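Holo-[acyl-carrier-protein] synthase (Neisseria meningitidis serogroup C / serotype 2a, PDB 5CMO) is a small alpha+beta enzyme of the 4'-phosphopantetheinyl transferase superfamily, built as an assembly of three copies of one chain. Local coordinates at residues V10-I15 / P45-A50; F53-A58 / V117-V122. All coordinates share one frame; numbering follows the deposited sequence.

Contact 1. Residues V10-I15 / P45-A50; sequences VSLKRI and PVNYLA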
loop_
_atom_site.group_PDB
_atom_site.type_symbol
_atom_site.label_atom_id
_atom_site.label_comp_id
_atom_site.label_asym_id
_atom_site.label_seq_id
_atom_site.Cartn_x
_atom_site.Cartn_y
_atom_site.Cartn_z
ATOM N N VAL A 10 -6.601 -3.833 -8.505
ATOM C CA VAL A 10 -7.456 -4.424 -9.525
ATOM C C VAL A 10 -8.481 -3.410 -10.018
ATOM O O VAL A 10 -9.113 -2.708 -9.226
ATOM C CB VAL A 10 -8.186 -5.679 -8.992
ATOM C CG1 VAL A 10 -9.201 -6.193 -10.006
ATOM C CG2 VAL A 10 -7.181 -6.771 -8.650
ATOM N N SER A 11 -8.637 -3.350 -11.335
ATOM C CA SER A 11 -9.625 -2.486 -11.961
ATOM C C SER A 11 -10.952 -3.221 -12.089
ATOM O O SER A 11 -10.992 -4.355 -12.564
ATOM C CB SER A 11 -9.136 -2.024 -13.334
ATOM O OG SER A 11 -10.199 -1.492 -14.100
ATOM N N LEU A 12 -12.032 -2.577 -11.657
ATOM C CA LEU A 12 -13.361 -3.170 -11.763
ATOM C C LEU A 12 -13.693 -3.485 -13.217
ATOM O O LEU A 12 -14.333 -4.492 -13.510
ATOM C CB LEU A 12 -14.426 -2.237 -11.180
ATOM C CG LEU A 12 -14.424 -2.003 -9.667
ATOM C CD1 LEU A 12 -15.608 -1.129 -9.282
ATOM C CD2 LEU A 12 -14.457 -3.315 -8.893
ATOM N N LYS A 13 -13.245 -2.622 -14.124
ATOM C CA LYS A 13 -13.544 -2.784 -15.540
ATOM C C LYS A 13 -12.804 -3.975 -16.139
ATOM O O LYS A 13 -13.321 -4.642 -17.033
ATOM C CB LYS A 13 -13.202 -1.504 -16.304
ATOM C CG LYS A 13 -14.159 -0.358 -16.010
ATOM C CD LYS A 13 -13.788 0.918 -16.748
ATOM C CE LYS A 13 -14.697 2.068 -16.336
ATOM N NZ LYS A 13 -16.137 1.764 -16.578
ATOM N N ARG A 14 -11.611 -4.242 -15.628
ATOM C CA ARG A 14 -10.836 -5.390 -16.064
ATOM C C ARG A 14 -11.565 -6.684 -15.677
ATOM O O ARG A 14 -11.623 -7.637 -16.446
ATOM C CB ARG A 14 -9.436 -5.355 -15.473
ATOM C CG ARG A 14 -8.667 -6.624 -15.736
ATOM C CD ARG A 14 -7.180 -6.385 -15.855
ATOM N NE ARG A 14 -6.580 -7.441 -16.649
ATOM C CZ ARG A 14 -5.996 -8.505 -16.130
ATOM N NH1 ARG A 14 -5.907 -8.622 -14.816
ATOM N NH2 ARG A 14 -5.489 -9.435 -16.926
ATOM N N ILE A 15 -12.128 -6.700 -14.477
ATOM C CA ILE A 15 -12.896 -7.847 -14.001
ATOM C C ILE A 15 -14.083 -8.100 -14.928
ATOM O O ILE A 15 -14.378 -9.246 -15.271
ATOM C CB ILE A 15 -13.403 -7.632 -12.554
ATOM C CG1 ILE A 15 -12.225 -7.523 -11.581
ATOM C CG2 ILE A 15 -14.342 -8.760 -12.126
ATOM C CD1 ILE A 15 -11.409 -8.800 -11.429
ATOM N N PRO A 45 -21.381 -8.661 -7.695
ATOM C CA PRO A 45 -20.516 -9.742 -8.185
ATOM C C PRO A 45 -19.169 -9.260 -8.726
ATOM O O PRO A 45 -18.160 -9.936 -8.527
ATOM C CB PRO A 45 -21.353 -10.384 -9.301
ATOM C CG PRO A 45 -22.323 -9.339 -9.710
ATOM C CD PRO A 45 -22.630 -8.563 -8.470
ATOM N N VAL A 46 -19.151 -8.110 -9.394
ATOM C CA VAL A 46 -17.909 -7.570 -9.938
ATOM C C VAL A 46 -16.985 -7.116 -8.812
ATOM O O VAL A 46 -15.790 -7.413 -8.821
ATOM C CB VAL A 46 -18.177 -6.392 -10.893
ATOM C CG1 VAL A 46 -16.869 -5.826 -11.433
ATOM C CG2 VAL A 46 -19.069 -6.838 -12.041
ATOM N N ASN A 47 -17.544 -6.391 -7.848
ATOM C CA ASN A 47 -16.789 -5.966 -6.676
ATOM C C ASN A 47 -16.355 -7.165 -5.846
ATOM O O ASN A 47 -15.258 -7.181 -5.287
ATOM C CB ASN A 47 -17.617 -5.007 -5.823
ATOM C CG ASN A 47 -17.491 -3.567 -6.278
ATOM O OD1 ASN A 47 -17.029 -2.706 -5.529
ATOM N ND2 ASN A 47 -17.887 -3.300 -7.517
ATOM N N TYR A 48 -17.224 -8.167 -5.771
ATOM C CA TYR A 48 -16.915 -9.400 -5.061
ATOM C C TYR A 48 -15.650 -10.033 -5.635
ATOM O O TYR A 48 -14.715 -10.332 -4.898
ATOM C CB TYR A 48 -18.093 -10.375 -5.147
ATOM C CG TYR A 48 -17.933 -11.629 -4.317
ATOM C CD1 TYR A 48 -17.242 -12.728 -4.808
ATOM C CD2 TYR A 48 -18.489 -11.719 -3.047
ATOM C CE1 TYR A 48 -17.099 -13.878 -4.056
ATOM C CE2 TYR A 48 -18.352 -12.865 -2.288
ATOM C CZ TYR A 48 -17.656 -13.940 -2.797
ATOM O OH TYR A 48 -17.518 -15.082 -2.043
ATOM N N LEU A 49 -15.618 -10.208 -6.954
ATOM C CA LEU A 49 -14.480 -10.841 -7.616
ATOM C C LEU A 49 -13.216 -9.991 -7.507
ATOM O O LEU A 49 -12.128 -10.516 -7.261
ATOM C CB LEU A 49 -14.792 -11.104 -9.091
ATOM C CG LEU A 49 -15.743 -12.259 -9.423
ATOM C CD1 LEU A 49 -15.905 -12.374 -10.929
ATOM C CD2 LEU A 49 -15.255 -13.578 -8.841
ATOM N N ALA A 50 -13.367 -8.682 -7.696
ATOM C CA ALA A 50 -12.237 -7.759 -7.659
ATOM C C ALA A 50 -11.499 -7.835 -6.330
ATOM O O ALA A 50 -10.268 -7.857 -6.291
ATOM C CB ALA A 50 -12.709 -6.335 -7.911
#
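Leu12 and Ile15 dock on the first turns of helix 45-62 in a helix-helix packing set just beyond a strand-to-helix junction, where strand 2-11 passes into helix 12-22 and Ser11 is the N-cap. The principle illustrated is that a small residue makes a hollow for larger neighbours. Ala50 supplies the floor: the CD2 methyl of Leu12 lies 3.6 Å from Ala50 CB, while Ile15 brings CG1 to 3.9 Å from the same CB. Val10 borders the hollow from the end of the strand, with CG1 4.1 Å from Ala50 CB. Ile15 then fills a second dimple one turn back. Its CG2, anti to the backbone N (chi1 -64° places CG1 beside that N), fits between Val46 CG1 and Leu49 CB, both at 3.9 Å. Phe26 of helix 24-30 touches both Ile15 and Leu49, so a third helix borders this dimple. Conversely, Val46 presents CG1 to the backbone of the other segment, 3.5 Å from Leu12 O. At the outer margin the side chains of Leu12 and Asn47 slant across each other, and the contact ends where the amide nitrogen ND2 of Asn47 rests 3.6 Å from Leu12 CD1.

Contact 2. Residues F53-A58 / V117-V122; sequences FAAKEA and VLAFVV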
loop_
_atom_site.group_PDB
_atom_site.type_symbol
_atom_site.label_atom_id
_atom_site.label_comp_id
_atom_site.label_asym_id
_atom_site.label_seq_id
_atom_site.Cartn_x
_atom_site.Cartn_y
_atom_site.Cartn_z
ATOM N N PHE A 53 -9.712 -11.221 -6.012
ATOM C CA PHE A 53 -8.585 -11.305 -6.931
ATOM C C PHE A 53 -7.385 -10.519 -6.396
ATOM O O PHE A 53 -6.251 -10.996 -6.449
ATOM C CB PHE A 53 -9.006 -10.791 -8.313
ATOM C CG PHE A 53 -8.076 -11.183 -9.431
ATOM C CD1 PHE A 53 -7.495 -12.441 -9.472
ATOM C CD2 PHE A 53 -7.809 -10.297 -10.459
ATOM C CE1 PHE A 53 -6.648 -12.795 -10.505
ATOM C CE2 PHE A 53 -6.966 -10.647 -11.496
ATOM C CZ PHE A 53 -6.386 -11.897 -11.519
ATOM N N ALA A 54 -7.644 -9.328 -5.860
ATOM C CA ALA A 54 -6.583 -8.474 -5.324
ATOM C C ALA A 54 -5.989 -9.033 -4.033
ATOM O O ALA A 54 -4.770 -9.087 -3.871
ATOM C CB ALA A 54 -7.113 -7.066 -5.078
ATOM N N ALA A 55 -6.859 -9.434 -3.114
ATOM C CA ALA A 55 -6.435 -9.937 -1.811
ATOM C C ALA A 55 -5.589 -11.202 -1.929
ATOM O O ALA A 55 -4.568 -11.344 -1.253
ATOM C CB ALA A 55 -7.649 -10.204 -0.940
ATOM N N LYS A 56 -6.018 -12.120 -2.787
ATOM C CA LYS A 56 -5.316 -13.389 -2.965
ATOM C C LYS A 56 -3.945 -13.179 -3.605
ATOM O O LYS A 56 -2.963 -13.807 -3.208
ATOM C CB LYS A 56 -6.160 -14.347 -3.807
ATOM C CG LYS A 56 -7.430 -14.813 -3.104
ATOM C CD LYS A 56 -8.301 -15.662 -4.010
ATOM C CE LYS A 56 -9.693 -15.844 -3.428
ATOM N NZ LYS A 56 -10.134 -17.257 -3.463
ATOM N N GLU A 57 -3.877 -12.294 -4.594
ATOM C CA GLU A 57 -2.607 -11.968 -5.230
ATOM C C GLU A 57 -1.656 -11.323 -4.223
ATOM O O GLU A 57 -0.466 -11.638 -4.186
ATOM C CB GLU A 57 -2.827 -11.041 -6.429
ATOM C CG GLU A 57 -3.296 -11.758 -7.689
ATOM C CD GLU A 57 -2.222 -12.640 -8.303
ATOM O OE1 GLU A 57 -1.022 -12.379 -8.072
ATOM O OE2 GLU A 57 -2.579 -13.598 -9.019
ATOM N N ALA A 58 -2.188 -10.428 -3.397
ATOM C CA ALA A 58 -1.384 -9.751 -2.384
ATOM C C ALA A 58 -0.919 -10.735 -1.317
ATOM O O ALA A 58 0.184 -10.616 -0.785
ATOM C CB ALA A 58 -2.173 -8.617 -1.752
ATOM N N VAL A 117 -9.594 -1.135 -6.901
ATOM C CA VAL A 117 -9.648 -1.904 -5.662
ATOM C C VAL A 117 -8.222 -2.253 -5.259
ATOM O O VAL A 117 -7.447 -2.756 -6.073
ATOM C CB VAL A 117 -10.487 -3.191 -5.812
ATOM C CG1 VAL A 117 -10.347 -4.082 -4.578
ATOM C CG2 VAL A 117 -11.951 -2.846 -6.055
ATOM N N LEU A 118 -7.882 -1.983 -4.002
ATOM C CA LEU A 118 -6.524 -2.180 -3.510
ATOM C C LEU A 118 -6.495 -3.098 -2.294
ATOM O O LEU A 118 -7.324 -2.979 -1.391
ATOM C CB LEU A 118 -5.889 -0.830 -3.165
ATOM C CG LEU A 118 -4.498 -0.872 -2.525
ATOM C CD1 LEU A 118 -3.645 0.273 -3.036
ATOM C CD2 LEU A 118 -4.589 -0.812 -1.006
ATOM N N ALA A 119 -5.530 -4.013 -2.289
ATOM C CA ALA A 119 -5.297 -4.903 -1.159
ATOM C C ALA A 119 -3.854 -4.780 -0.704
ATOM O O ALA A 119 -2.939 -4.769 -1.528
ATOM C CB ALA A 119 -5.611 -6.340 -1.531
ATOM N N PHE A 120 -3.656 -4.668 0.605
ATOM C CA PHE A 120 -2.321 -4.735 1.186
ATOM C C PHE A 120 -2.294 -5.799 2.270
ATOM O O PHE A 120 -3.198 -5.874 3.104
ATOM C CB PHE A 120 -1.892 -3.387 1.762
ATOM C CG PHE A 120 -0.523 -3.411 2.382
ATOM C CD1 PHE A 120 0.603 -3.597 1.596
ATOM C CD2 PHE A 120 -0.362 -3.252 3.747
ATOM C CE1 PHE A 120 1.864 -3.625 2.162
ATOM C CE2 PHE A 120 0.895 -3.279 4.317
ATOM C CZ PHE A 120 2.010 -3.464 3.524
ATOM N N VAL A 121 -1.248 -6.617 2.243
ATOM C CA VAL A 121 -1.137 -7.759 3.138
ATOM C C VAL A 121 0.233 -7.808 3.812
ATOM O O VAL A 121 1.268 -7.614 3.168
ATOM C CB VAL A 121 -1.388 -9.078 2.375
ATOM C CG1 VAL A 121 -1.114 -10.278 3.265
ATOM C CG2 VAL A 121 -2.818 -9.124 1.846
ATOM N N VAL A 122 0.222 -8.073 5.115
ATOM C CA VAL A 122 1.442 -8.293 5.880
ATOM C C VAL A 122 1.405 -9.659 6.553
ATOM O O VAL A 122 0.558 -9.914 7.408
ATOM C CB VAL A 122 1.643 -7.217 6.961
ATOM C CG1 VAL A 122 2.908 -7.501 7.772
ATOM C CG2 VAL A 122 1.721 -5.843 6.334
#
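Val121, with chi1 at 173°, turns CG1 anti to its backbone N and leaves CG2 beside that nitrogen, and it is this second methyl that meets Ala58, CG2 lying 3.7 Å from Ala58 CB. Val117 has nearly the same torsion, 171°, but here CG1 does the touching, reaching Ala54 CB at a looser 4.4 Å. Between these two branched residues Ala119 has no torsion to set, and its single methyl points toward the helix.

The result is a worked example of how alanine allows backbones to approach. Ala119 CB nestles against the peptide link that joins Ala54 and Ala55, 3.7 Å from both Ala54 C and Ala55 N, with the methyl of Ala54 close by at 3.9 Å between the two CB atoms. Ala58, one turn on from Ala54, closes the other flank, its CB 4.1 Å from Ala119 CB. With such short side chains on the meeting surfaces, the axes of the two segments come within 7.2 Å, running in roughly the same direction at 28°. The side chains that meet here are all apolar, and every touching residue is buried.

Strand alternation divides the labour. Val117, Ala119 and Val121 face the helix, whereas Leu118 and Phe120 point to the other side, where the Phe120 rings of the second and third subunits meet that of this chain. On the far side of the helix Lys56 is held by a salt bridge to Glu35 and by backbone carbonyls, including that of Ile30. A long helix laid on one face of an antiparallel sheet, here over its central strand, with the opposite face given to subunit association, is the alpha+beta layering of this trimeric transferase fold.

From the N terminus, strand 2-11 leads into contact 1, which closes a loop of 29 largely helical residues by bringing the start of helix 12-22 onto the start of helix 45-62. That same helix then opens contact 2, whose much longer loop of 58 residues, including strands 76-80, 86-90 and 105-113, ends on strand 116-124. The loops follow in series, neither nesting nor crossing. They are nevertheless joined laterally: strands 2-11 and 116-124 are sheet neighbours, paired through Val10 and Val117, and Val10 CG2 packs 3.6 Å from Ala54 CB. Helix 45-62 thus ties the helical side of the fold to the antiparallel sheet.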